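Local coordinates for protein UTP-glucose-1-phosphate uridylyltransferase 2 (Trypanosoma brucei, PDB 3GUE) that binds UDP-glucose and probably catalyses its formation, with diphosphate, from UTP and glucose 1-phosphate, at residues 16-21 and 173-178. Residues are numbered along the deposited sequence; the frame is centred on the assembly and turned at random.
Sequences LEKMQA and FFPVTY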
# COMPACT_ATOMS: atom_id res chain seq x y z
N LEU A 16 -14.90 22.54 -6.76
CA LEU A 16 -16.25 22.11 -6.32
C LEU A 16 -17.08 21.74 -7.51
O LEU A 16 -17.68 20.66 -7.55
CB LEU A 16 -16.94 23.22 -5.50
CG LEU A 16 -18.34 22.96 -4.94
CD1 LEU A 16 -18.58 23.93 -3.82
CD2 LEU A 16 -19.44 23.13 -6.02
N GLU A 17 -17.10 22.64 -8.50
CA GLU A 17 -17.93 22.50 -9.68
C GLU A 17 -17.47 21.36 -10.55
O GLU A 17 -18.29 20.61 -11.05
CB GLU A 17 -18.00 23.83 -10.47
CG GLU A 17 -18.92 24.88 -9.85
CD GLU A 17 -18.91 26.25 -10.55
OE1 GLU A 17 -18.07 26.52 -11.43
OE2 GLU A 17 -19.78 27.08 -10.19
N LYS A 18 -16.15 21.22 -10.71
CA LYS A 18 -15.57 20.12 -11.47
C LYS A 18 -15.87 18.76 -10.82
O LYS A 18 -16.09 17.77 -11.53
CB LYS A 18 -14.05 20.30 -11.61
CG LYS A 18 -13.35 19.26 -12.48
CD LYS A 18 -11.87 19.59 -12.70
CE LYS A 18 -11.31 18.88 -13.95
NZ LYS A 18 -9.94 19.41 -14.22
N MET A 19 -15.85 18.70 -9.48
CA MET A 19 -16.17 17.46 -8.76
C MET A 19 -17.64 17.08 -8.89
O MET A 19 -17.99 15.93 -9.20
CB MET A 19 -15.75 17.55 -7.28
CG MET A 19 -14.23 17.55 -7.08
SD MET A 19 -13.64 17.92 -5.43
CE MET A 19 -13.64 16.32 -4.69
N GLN A 20 -18.50 18.05 -8.66
CA GLN A 20 -19.93 17.86 -8.85
C GLN A 20 -20.28 17.46 -10.30
O GLN A 20 -21.19 16.66 -10.54
CB GLN A 20 -20.69 19.12 -8.43
CG GLN A 20 -20.71 19.39 -6.94
CD GLN A 20 -21.58 20.60 -6.59
OE1 GLN A 20 -21.98 21.37 -7.47
NE2 GLN A 20 -21.87 20.77 -5.32
N ALA A 21 -19.54 18.01 -11.28
CA ALA A 21 -19.78 17.66 -12.71
C ALA A 21 -19.44 16.20 -13.02
O ALA A 21 -19.96 15.63 -13.98
CB ALA A 21 -18.99 18.58 -13.63
N PHE A 173 -3.76 26.80 -7.20
CA PHE A 173 -4.65 25.79 -6.57
C PHE A 173 -5.96 25.46 -7.32
O PHE A 173 -6.85 24.80 -6.78
CB PHE A 173 -4.88 26.10 -5.07
CG PHE A 173 -3.60 26.41 -4.32
CD1 PHE A 173 -2.79 25.39 -3.83
CD2 PHE A 173 -3.18 27.74 -4.13
CE1 PHE A 173 -1.59 25.68 -3.15
CE2 PHE A 173 -1.97 28.04 -3.45
CZ PHE A 173 -1.19 27.00 -2.97
N PHE A 174 -6.06 25.92 -8.56
CA PHE A 174 -7.19 25.55 -9.43
C PHE A 174 -7.06 24.10 -9.87
O PHE A 174 -5.96 23.61 -9.95
CB PHE A 174 -7.25 26.47 -10.64
CG PHE A 174 -8.06 27.73 -10.39
CD1 PHE A 174 -9.30 27.90 -10.99
CD2 PHE A 174 -7.57 28.74 -9.55
CE1 PHE A 174 -10.06 29.07 -10.75
CE2 PHE A 174 -8.30 29.90 -9.30
CZ PHE A 174 -9.56 30.06 -9.89
N PRO A 175 -8.18 23.41 -10.18
CA PRO A 175 -7.92 22.08 -10.76
C PRO A 175 -7.17 22.23 -12.08
O PRO A 175 -7.46 23.13 -12.89
CB PRO A 175 -9.33 21.53 -11.04
CG PRO A 175 -10.26 22.38 -10.26
CD PRO A 175 -9.61 23.73 -10.13
N VAL A 176 -6.23 21.32 -12.29
CA VAL A 176 -5.40 21.31 -13.47
C VAL A 176 -6.24 20.90 -14.67
O VAL A 176 -7.23 20.17 -14.55
CB VAL A 176 -4.14 20.40 -13.27
CG1 VAL A 176 -4.51 18.91 -13.23
CG2 VAL A 176 -3.03 20.71 -14.30
N THR A 177 -5.88 21.42 -15.83
CA THR A 177 -6.38 20.93 -17.11
C THR A 177 -5.25 20.24 -17.87
O THR A 177 -4.12 20.73 -17.88
CB THR A 177 -6.98 22.08 -17.94
OG1 THR A 177 -8.17 22.56 -17.29
CG2 THR A 177 -7.32 21.63 -19.35
N TYR A 178 -5.55 19.08 -18.45
CA TYR A 178 -4.61 18.31 -19.28
C TYR A 178 -5.34 17.73 -20.52
O TYR A 178 -5.73 16.55 -20.54
CB TYR A 178 -3.86 17.23 -18.45
CG TYR A 178 -2.64 16.68 -19.15
CD1 TYR A 178 -1.54 17.50 -19.40
CD2 TYR A 178 -2.58 15.34 -19.57
CE1 TYR A 178 -0.42 17.03 -20.06
CE2 TYR A 178 -1.44 14.84 -20.25
CZ TYR A 178 -0.37 15.70 -20.47
OH TYR A 178 0.76 15.27 -21.13
O HOH W 1 -10.32 21.90 -15.75
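K18 reaches from the N-terminal helix 10-21 past the ring of P175, joining that helix to the irregular loop between strands 165-169 and 186-187 of the antiparallel sheet in this GT-A-like nucleotidyltransferase. The tight part is apolar: CD of K18 lies 3.6 Å from CB of P175 and 4.0 Å from its CG, so one methylene meets the CB-CG edge of the ring, while the lysine chain and the ring pass one another pointing opposite ways. Proline suits the place because its compact, rigid ring offers a hydrocarbon surface to the helix, where A14 and C15 also touch it, and to P166. The CA atoms of K18 and P175 stand 7.9 Å apart; with CG anti to the backbone N (chi1 -176°) and the rest of the chain extended, K18 carries NZ beyond the proline to the carbonyl of V176. Lysine thus serves twice, with an aliphatic shaft for the proline and a charged end for the E185 carboxylate.

NZ forms a salt bridge with OE1 of E185, in the same loop, while OE2 takes the N-H of Y178, so the carboxylate joins the lysine to residue 178. NZ also lies 2.8 Å from O of V176, but the angle is too poor for a hydrogen bond, leaving at most a favourable electrostatic approach. V176 turns its own side chain away from the helix, against K167 and V335. The looser, solvent side is at the exposed T177, linked through water: one molecule accepts a hydrogen bond from NZ of K18 at 2.9 Å and lies 2.7 Å from OG1 of T177.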